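Long-range contacts in amine Dehydrogenase (Pseudomonas putida, PDB 1JMX), which probably oxidises primary amines as a quinohemoprotein dehydrogenase, pairing a quinone cofactor held by thioether cross-bridges with heme c as electron carrier: residues F200-Q204 and T341-V346; P206-S211 and G260-P264. All blocks are in the same frame, centred on the assembly; numbering follows the deposited sequence.

Contact 1 (F200-Q204 and T341-V346); sequences FWPHQ and TTTPQV
Four waters bridge these two irregular pieces of a β-propeller close to its central axis. They run the same way, 5° apart end to end, with CA atoms 5.5 Å apart at Trp-201/Thr-343 and 6.1 Å at Gln-204/Gln-345. Residues 200-204 are loop, tightened by an inverse gamma turn centred on Pro-202 (phi/psi -80/82), whose weak bond runs from His-203 N to Trp-201 O over 3.0 Å. Residues 341-344 are also loop; strand 345-348, entered at Gln-345, pairs with strand 12-18.

The waters are spread along the seam. One donates to Phe-200 O and Thr-341 O, each at 2.5 Å. Another accepts from Trp-201 NE1 (3.0 Å) and donates to Thr-342 O (2.7 Å). A third lies 2.9 Å from His-203 ND1 and donates to Pro-344 O (2.7 Å); His-203 NE2 is hydrogen-bonded to Tyr-199 OH. The last donates to Gln-204 OE1 (2.8 Å) and Val-346 O (2.9 Å), while that same OE1 accepts from Met-50 N.

Apolar contact fills the spaces between. Trp-201, rotamer m, brings its ring edge to Thr-343, with CD1 3.9 Å from CB. Pro-202 CD meets Thr-343 CG2 at 3.6 Å: threonine offers a methyl to the rigid ring.

Two segments that run side by side without pairing as a sheet present carbonyls that need donors, and in this largely buried place ordered water supplies them, so solvent is built into the propeller's interior.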
ATOM      1  N   PHE B 200     -11.233  -8.024 -15.835  1.00 13.54           N
ATOM      2  CA  PHE B 200     -10.188  -7.868 -16.842  1.00 14.75           C
ATOM      3  C   PHE B 200     -10.052  -9.132 -17.675  1.00 12.92           C
ATOM      4  O   PHE B 200      -9.026  -9.354 -18.311  1.00 13.57           O
ATOM      5  CB  PHE B 200      -8.849  -7.588 -16.163  1.00 18.64           C
ATOM      6  CG  PHE B 200      -8.867  -6.391 -15.268  1.00 22.72           C
ATOM      7  CD1 PHE B 200      -9.489  -5.210 -15.679  1.00 25.45           C
ATOM      8  CD2 PHE B 200      -8.292  -6.448 -14.005  1.00 24.41           C
ATOM      9  CE1 PHE B 200      -9.540  -4.107 -14.841  1.00 26.96           C
ATOM     10  CE2 PHE B 200      -8.336  -5.352 -13.160  1.00 25.45           C
ATOM     11  CZ  PHE B 200      -8.960  -4.182 -13.573  1.00 26.93           C
ATOM     12  N   TRP B 201     -11.100  -9.945 -17.691  1.00 10.28           N
ATOM     13  CA  TRP B 201     -11.058 -11.202 -18.418  1.00 11.12           C
ATOM     14  C   TRP B 201     -12.177 -11.324 -19.462  1.00 11.27           C
ATOM     15  O   TRP B 201     -13.306 -11.676 -19.133  1.00 12.59           O
ATOM     16  CB  TRP B 201     -11.096 -12.366 -17.416  1.00  7.66           C
ATOM     17  CG  TRP B 201     -10.034 -12.252 -16.305  1.00  9.34           C
ATOM     18  CD1 TRP B 201      -8.755 -12.734 -16.341  1.00  8.40           C
ATOM     19  CD2 TRP B 201     -10.173 -11.601 -15.023  1.00  8.16           C
ATOM     20  NE1 TRP B 201      -8.095 -12.426 -15.174  1.00 10.01           N
ATOM     21  CE2 TRP B 201      -8.938 -11.731 -14.350  1.00  8.98           C
ATOM     22  CE3 TRP B 201     -11.219 -10.919 -14.383  1.00  6.71           C
ATOM     23  CZ2 TRP B 201      -8.721 -11.207 -13.068  1.00  9.87           C
ATOM     24  CZ3 TRP B 201     -11.000 -10.397 -13.108  1.00  5.79           C
ATOM     25  CH2 TRP B 201      -9.761 -10.545 -12.468  1.00  5.21           C
ATOM     26  N   PRO B 202     -11.881 -10.969 -20.729  1.00 12.15           N
ATOM     27  CA  PRO B 202     -12.864 -11.050 -21.815  1.00 11.63           C
ATOM     28  C   PRO B 202     -12.955 -12.502 -22.306  1.00 11.76           C
ATOM     29  O   PRO B 202     -12.307 -12.885 -23.287  1.00 13.63           O
ATOM     30  CB  PRO B 202     -12.267 -10.122 -22.876  1.00 11.34           C
ATOM     31  CG  PRO B 202     -10.795 -10.357 -22.710  1.00 11.71           C
ATOM     32  CD  PRO B 202     -10.621 -10.364 -21.206  1.00 10.52           C
ATOM     33  N   HIS B 203     -13.735 -13.310 -21.593  1.00 11.57           N
ATOM     34  CA  HIS B 203     -13.906 -14.716 -21.937  1.00 11.62           C
ATOM     35  C   HIS B 203     -14.562 -14.899 -23.303  1.00 13.33           C
ATOM     36  O   HIS B 203     -15.545 -14.237 -23.632  1.00 12.15           O
ATOM     37  CB  HIS B 203     -14.811 -15.441 -20.929  1.00 10.19           C
ATOM     38  CG  HIS B 203     -14.513 -15.150 -19.490  1.00  8.57           C
ATOM     39  ND1 HIS B 203     -13.470 -15.737 -18.811  1.00  9.49           N
ATOM     40  CD2 HIS B 203     -15.180 -14.406 -18.580  1.00  6.56           C
ATOM     41  CE1 HIS B 203     -13.510 -15.375 -17.544  1.00  6.86           C
ATOM     42  NE2 HIS B 203     -14.540 -14.567 -17.379  1.00  9.06           N
ATOM     43  N   GLN B 204     -14.000 -15.805 -24.090  1.00 14.50           N
ATOM     44  CA  GLN B 204     -14.565 -16.158 -25.381  1.00 17.51           C
ATOM     45  C   GLN B 204     -15.132 -17.553 -25.099  1.00 18.94           C
ATOM     46  O   GLN B 204     -14.559 -18.570 -25.484  1.00 19.91           O
ATOM     47  CB  GLN B 204     -13.484 -16.187 -26.467  1.00 17.53           C
ATOM     48  CG  GLN B 204     -12.955 -14.802 -26.823  1.00 17.55           C
ATOM     49  CD  GLN B 204     -12.041 -14.806 -28.034  1.00 17.80           C
ATOM     50  OE1 GLN B 204     -11.110 -15.603 -28.126  1.00 17.76           O
ATOM     51  NE2 GLN B 204     -12.301 -13.900 -28.971  1.00 17.79           N
ATOM     52  N   THR B 341      -2.460 -11.755 -15.037  1.00 11.86           N
ATOM     53  CA  THR B 341      -3.862 -11.477 -15.392  1.00 11.69           C
ATOM     54  C   THR B 341      -4.343 -12.015 -16.737  1.00 12.18           C
ATOM     55  O   THR B 341      -5.378 -11.587 -17.231  1.00 12.56           O
ATOM     56  CB  THR B 341      -4.189  -9.967 -15.335  1.00 12.13           C
ATOM     57  OG1 THR B 341      -3.425  -9.270 -16.327  1.00 12.72           O
ATOM     58  CG2 THR B 341      -3.885  -9.399 -13.951  1.00 11.87           C
ATOM     59  N   THR B 342      -3.603 -12.959 -17.314  1.00 12.70           N
ATOM     60  CA  THR B 342      -3.959 -13.560 -18.602  1.00 13.44           C
ATOM     61  C   THR B 342      -5.312 -14.278 -18.561  1.00 13.24           C
ATOM     62  O   THR B 342      -5.730 -14.770 -17.511  1.00 14.69           O
ATOM     63  CB  THR B 342      -2.885 -14.587 -19.040  1.00 13.68           C
ATOM     64  OG1 THR B 342      -3.069 -14.918 -20.417  1.00 15.13           O
ATOM     65  CG2 THR B 342      -2.999 -15.866 -18.229  1.00 14.31           C
ATOM     66  N   THR B 343      -5.995 -14.330 -19.701  1.00 13.52           N
ATOM     67  CA  THR B 343      -7.279 -15.026 -19.785  1.00 14.32           C
ATOM     68  C   THR B 343      -7.241 -16.192 -20.784  1.00 14.12           C
ATOM     69  O   THR B 343      -6.991 -16.001 -21.976  1.00 14.42           O
ATOM     70  CB  THR B 343      -8.498 -14.045 -20.036  1.00 13.35           C
ATOM     71  OG1 THR B 343      -9.612 -14.762 -20.577  1.00 16.55           O
ATOM     72  CG2 THR B 343      -8.147 -12.938 -20.945  1.00 15.51           C
ATOM     73  N   PRO B 344      -7.373 -17.432 -20.276  1.00 13.81           N
ATOM     74  CA  PRO B 344      -7.369 -18.664 -21.068  1.00 14.31           C
ATOM     75  C   PRO B 344      -8.507 -18.639 -22.083  1.00 13.73           C
ATOM     76  O   PRO B 344      -9.667 -18.508 -21.716  1.00 13.08           O
ATOM     77  CB  PRO B 344      -7.589 -19.742 -20.011  1.00 15.24           C
ATOM     78  CG  PRO B 344      -6.920 -19.160 -18.808  1.00 15.95           C
ATOM     79  CD  PRO B 344      -7.425 -17.751 -18.839  1.00 15.38           C
ATOM     80  N   GLN B 345      -8.158 -18.800 -23.352  1.00 14.98           N
ATOM     81  CA  GLN B 345      -9.117 -18.753 -24.455  1.00 16.12           C
ATOM     82  C   GLN B 345      -9.228 -20.095 -25.204  1.00 16.34           C
ATOM     83  O   GLN B 345      -8.240 -20.597 -25.744  1.00 16.61           O
ATOM     84  CB  GLN B 345      -8.674 -17.642 -25.409  1.00 17.02           C
ATOM     85  CG  GLN B 345      -9.692 -16.572 -25.708  1.00 18.71           C
ATOM     86  CD  GLN B 345     -10.274 -15.905 -24.485  1.00 15.79           C
ATOM     87  OE1 GLN B 345      -9.888 -14.796 -24.122  1.00 18.12           O
ATOM     88  NE2 GLN B 345     -11.272 -16.536 -23.898  1.00 15.15           N
ATOM     89  N   VAL B 346     -10.439 -20.655 -25.241  1.00 16.92           N
ATOM     90  CA  VAL B 346     -10.702 -21.943 -25.893  1.00 17.89           C
ATOM     91  C   VAL B 346     -11.366 -21.789 -27.281  1.00 18.00           C
ATOM     92  O   VAL B 346     -12.300 -20.997 -27.450  1.00 18.37           O
ATOM     93  CB  VAL B 346     -11.579 -22.856 -24.970  1.00 17.77           C
ATOM     94  CG1 VAL B 346     -11.781 -24.229 -25.589  1.00 19.44           C
ATOM     95  CG2 VAL B 346     -10.932 -23.003 -23.611  1.00 17.86           C
TER
HETATM   96  O   HOH W   1      -6.906 -10.542 -18.983  1.00 14.22           O
HETATM   97  O   HOH W   2      -5.767 -14.249 -14.897  1.00 12.34           O
HETATM   98  O   HOH W   3     -11.651 -17.655 -20.072  1.00 13.98           O
HETATM   99  O   HOH W   4     -11.402 -18.409 -28.263  1.00 19.93           O

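Contact 2 (P206-S211 and G260-P264); sequences PRHEFS and GLRSP
Neighbouring blades of the β-propeller meet here, where the start of strand 209-218 faces the end of strand 257-262. Strand 209-218 begins one blade and strand 257-262 the next, and each is hydrogen-bonded within its own sheet rather than to the other. The short segments 209-211 and 260-262 cross at 145° with axes 9.2 Å apart, the spacing of packed sheets; CA atoms come within 6.2 Å at Pro-206/Pro-264 and 7.7 Å at Ser-211/Leu-261.

Before its strand, the chain turns: Pro-206 (-54/-25) and Arg-207 (-78/-7) are helical, His-208 (54/54) is left-handed, and Glu-209 (-139/155) is extended. Across from it, residues 260-262 are extended and Pro-264 bends to -72/-17. The two prolines close the partly exposed end, Pro-206 CB lying 3.8 Å from Pro-264 CB, compact, puckered rings that meet side by side.

Charge gathers beside them. Arg-207 (m, t, p) places NH1 2.9 Å from Arg-262 NH2, over one face of that guanidinium; both are donors, so this is a like-charge approach and no bond. Glu-209 (p, t) probably offsets the repulsion: its OE1 forms a salt bridge with Arg-207 NH1 at 2.7 Å, and its OE2 stands 4.0 Å from Arg-262 NH2, beyond salt-bridge range. Tyr-235 OH also hydrogen-bonds Glu-209 OE1, and Arg-262 NH1 hydrogen-bonds Pro-267 O.

Deeper in, Ser-211 OG rests 3.9 Å from Leu-261 CD2, and a single water lies 2.9 Å from Ser-211 OG while donating to Gly-260 O at 2.6 Å.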
ATOM      1  N   PRO B 206     -18.047 -20.774 -24.863  1.00 28.49           N
ATOM      2  CA  PRO B 206     -18.913 -21.506 -25.798  1.00 28.80           C
ATOM      3  C   PRO B 206     -20.312 -20.893 -25.982  1.00 29.14           C
ATOM      4  O   PRO B 206     -20.940 -21.080 -27.029  1.00 30.33           O
ATOM      5  CB  PRO B 206     -18.981 -22.903 -25.170  1.00 28.69           C
ATOM      6  CG  PRO B 206     -17.614 -23.055 -24.571  1.00 27.75           C
ATOM      7  CD  PRO B 206     -17.415 -21.706 -23.903  1.00 28.38           C
ATOM      8  N   ARG B 207     -20.783 -20.143 -24.983  1.00 28.77           N
ATOM      9  CA  ARG B 207     -22.106 -19.509 -25.042  1.00 28.27           C
ATOM     10  C   ARG B 207     -22.153 -18.235 -25.903  1.00 27.52           C
ATOM     11  O   ARG B 207     -23.227 -17.672 -26.114  1.00 28.24           O
ATOM     12  CB  ARG B 207     -22.632 -19.205 -23.630  1.00 28.37           C
ATOM     13  CG  ARG B 207     -22.576 -20.392 -22.657  1.00 31.25           C
ATOM     14  CD  ARG B 207     -23.465 -20.175 -21.426  1.00 33.15           C
ATOM     15  NE  ARG B 207     -24.887 -20.261 -21.768  1.00 37.13           N
ATOM     16  CZ  ARG B 207     -25.779 -19.290 -21.562  1.00 38.56           C
ATOM     17  NH1 ARG B 207     -25.408 -18.147 -21.005  1.00 39.35           N
ATOM     18  NH2 ARG B 207     -27.048 -19.457 -21.924  1.00 40.08           N
ATOM     19  N   HIS B 208     -20.996 -17.765 -26.371  1.00 27.34           N
ATOM     20  CA  HIS B 208     -20.921 -16.571 -27.224  1.00 25.45           C
ATOM     21  C   HIS B 208     -21.600 -15.361 -26.589  1.00 23.05           C
ATOM     22  O   HIS B 208     -22.491 -14.745 -27.172  1.00 22.48           O
ATOM     23  CB  HIS B 208     -21.557 -16.872 -28.584  1.00 27.34           C
ATOM     24  CG  HIS B 208     -21.055 -16.011 -29.699  1.00 29.67           C
ATOM     25  ND1 HIS B 208     -21.889 -15.489 -30.665  1.00 29.81           N
ATOM     26  CD2 HIS B 208     -19.801 -15.628 -30.039  1.00 31.26           C
ATOM     27  CE1 HIS B 208     -21.172 -14.827 -31.556  1.00 31.00           C
ATOM     28  NE2 HIS B 208     -19.900 -14.896 -31.200  1.00 31.86           N
ATOM     29  N   GLU B 209     -21.197 -15.050 -25.368  1.00 21.97           N
ATOM     30  CA  GLU B 209     -21.746 -13.912 -24.659  1.00 20.42           C
ATOM     31  C   GLU B 209     -20.638 -13.180 -23.910  1.00 18.28           C
ATOM     32  O   GLU B 209     -19.560 -13.733 -23.675  1.00 16.18           O
ATOM     33  CB  GLU B 209     -22.879 -14.338 -23.710  1.00 22.35           C
ATOM     34  CG  GLU B 209     -22.476 -15.299 -22.605  1.00 26.32           C
ATOM     35  CD  GLU B 209     -23.652 -15.773 -21.734  1.00 29.64           C
ATOM     36  OE1 GLU B 209     -23.381 -16.337 -20.649  1.00 31.42           O
ATOM     37  OE2 GLU B 209     -24.834 -15.600 -22.117  1.00 29.36           O
ATOM     38  N   PHE B 210     -20.881 -11.893 -23.676  1.00 17.47           N
ATOM     39  CA  PHE B 210     -19.973 -11.014 -22.952  1.00 16.25           C
ATOM     40  C   PHE B 210     -20.522 -11.028 -21.534  1.00 14.77           C
ATOM     41  O   PHE B 210     -21.563 -10.439 -21.250  1.00 14.13           O
ATOM     42  CB  PHE B 210     -20.026  -9.600 -23.549  1.00 15.94           C
ATOM     43  CG  PHE B 210     -19.109  -8.597 -22.879  1.00 16.72           C
ATOM     44  CD1 PHE B 210     -18.056  -9.004 -22.061  1.00 17.06           C
ATOM     45  CD2 PHE B 210     -19.306  -7.230 -23.076  1.00 18.62           C
ATOM     46  CE1 PHE B 210     -17.220  -8.068 -21.451  1.00 17.63           C
ATOM     47  CE2 PHE B 210     -18.471  -6.279 -22.469  1.00 18.46           C
ATOM     48  CZ  PHE B 210     -17.430  -6.701 -21.655  1.00 18.61           C
ATOM     49  N   SER B 211     -19.834 -11.738 -20.653  1.00 14.95           N
ATOM     50  CA  SER B 211     -20.286 -11.854 -19.280  1.00 14.87           C
ATOM     51  C   SER B 211     -19.278 -11.339 -18.272  1.00 14.88           C
ATOM     52  O   SER B 211     -18.068 -11.392 -18.497  1.00 15.22           O
ATOM     53  CB  SER B 211     -20.627 -13.310 -18.966  1.00 14.81           C
ATOM     54  OG  SER B 211     -19.466 -14.120 -18.992  1.00 15.02           O
ATOM     55  N   GLY B 260     -16.189 -15.777 -13.321  1.00 13.67           N
ATOM     56  CA  GLY B 260     -17.253 -16.746 -13.197  1.00 13.38           C
ATOM     57  C   GLY B 260     -17.846 -17.018 -14.555  1.00 13.14           C
ATOM     58  O   GLY B 260     -18.014 -16.099 -15.345  1.00 14.44           O
ATOM     59  N   LEU B 261     -18.107 -18.288 -14.847  1.00 13.54           N
ATOM     60  CA  LEU B 261     -18.703 -18.692 -16.119  1.00 13.79           C
ATOM     61  C   LEU B 261     -19.818 -19.698 -15.936  1.00 15.01           C
ATOM     62  O   LEU B 261     -19.809 -20.520 -15.015  1.00 13.13           O
ATOM     63  CB  LEU B 261     -17.673 -19.327 -17.063  1.00 11.38           C
ATOM     64  CG  LEU B 261     -16.727 -18.475 -17.907  1.00 11.84           C
ATOM     65  CD1 LEU B 261     -15.890 -19.397 -18.771  1.00 10.22           C
ATOM     66  CD2 LEU B 261     -17.505 -17.476 -18.765  1.00  9.46           C
ATOM     67  N   ARG B 262     -20.776 -19.626 -16.846  1.00 17.62           N
ATOM     68  CA  ARG B 262     -21.869 -20.564 -16.851  1.00 20.24           C
ATOM     69  C   ARG B 262     -21.433 -21.736 -17.698  1.00 20.35           C
ATOM     70  O   ARG B 262     -20.751 -21.569 -18.717  1.00 21.13           O
ATOM     71  CB  ARG B 262     -23.131 -19.944 -17.416  1.00 22.40           C
ATOM     72  CG  ARG B 262     -23.823 -19.097 -16.413  1.00 26.80           C
ATOM     73  CD  ARG B 262     -25.268 -19.072 -16.710  1.00 31.66           C
ATOM     74  NE  ARG B 262     -25.593 -18.093 -17.726  1.00 36.35           N
ATOM     75  CZ  ARG B 262     -26.817 -17.926 -18.216  1.00 39.61           C
ATOM     76  NH1 ARG B 262     -27.819 -18.698 -17.795  1.00 39.45           N
ATOM     77  NH2 ARG B 262     -27.064 -16.910 -19.041  1.00 43.04           N
ATOM     78  N   SER B 263     -21.774 -22.928 -17.222  1.00 21.09           N
ATOM     79  CA  SER B 263     -21.428 -24.156 -17.904  1.00 20.44           C
ATOM     80  C   SER B 263     -22.218 -24.246 -19.188  1.00 20.82           C
ATOM     81  O   SER B 263     -23.413 -23.941 -19.206  1.00 20.85           O
ATOM     82  CB  SER B 263     -21.764 -25.354 -17.018  1.00 20.64           C
ATOM     83  OG  SER B 263     -21.501 -26.572 -17.684  1.00 22.23           O
ATOM     84  N   PRO B 264     -21.535 -24.549 -20.303  1.00 21.06           N
ATOM     85  CA  PRO B 264     -22.210 -24.677 -21.600  1.00 22.11           C
ATOM     86  C   PRO B 264     -23.045 -25.982 -21.621  1.00 24.57           C
ATOM     87  O   PRO B 264     -23.954 -26.155 -22.443  1.00 24.38           O
ATOM     88  CB  PRO B 264     -21.037 -24.721 -22.583  1.00 20.74           C
ATOM     89  CG  PRO B 264     -19.929 -25.317 -21.781  1.00 19.77           C
ATOM     90  CD  PRO B 264     -20.071 -24.619 -20.460  1.00 19.06           C
TER
HETATM   91  O   HOH W   5     -18.648 -13.772 -16.196  1.00 20.87           O

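In the fold
The seven sheets follow one another as blades of a propeller, and contact 2 is nested along the chain within the loop closed by contact 1. Their centres are 12 Å apart: contact 1 lies 4 Å from the centre of the chain, contact 2 about 12 Å. Residues 200-204 lead directly towards strand 209-218, so one connection serves both. His-203 CD2 touches Leu-261 CD2 at 3.9 Å, joining them side by side. Strand 345-348, near the C-terminus, completes the sheet begun by strand 12-18, closing the ring. Contact 1 thus ties a central loop to the closure blade, whereas contact 2 joins two successive blades.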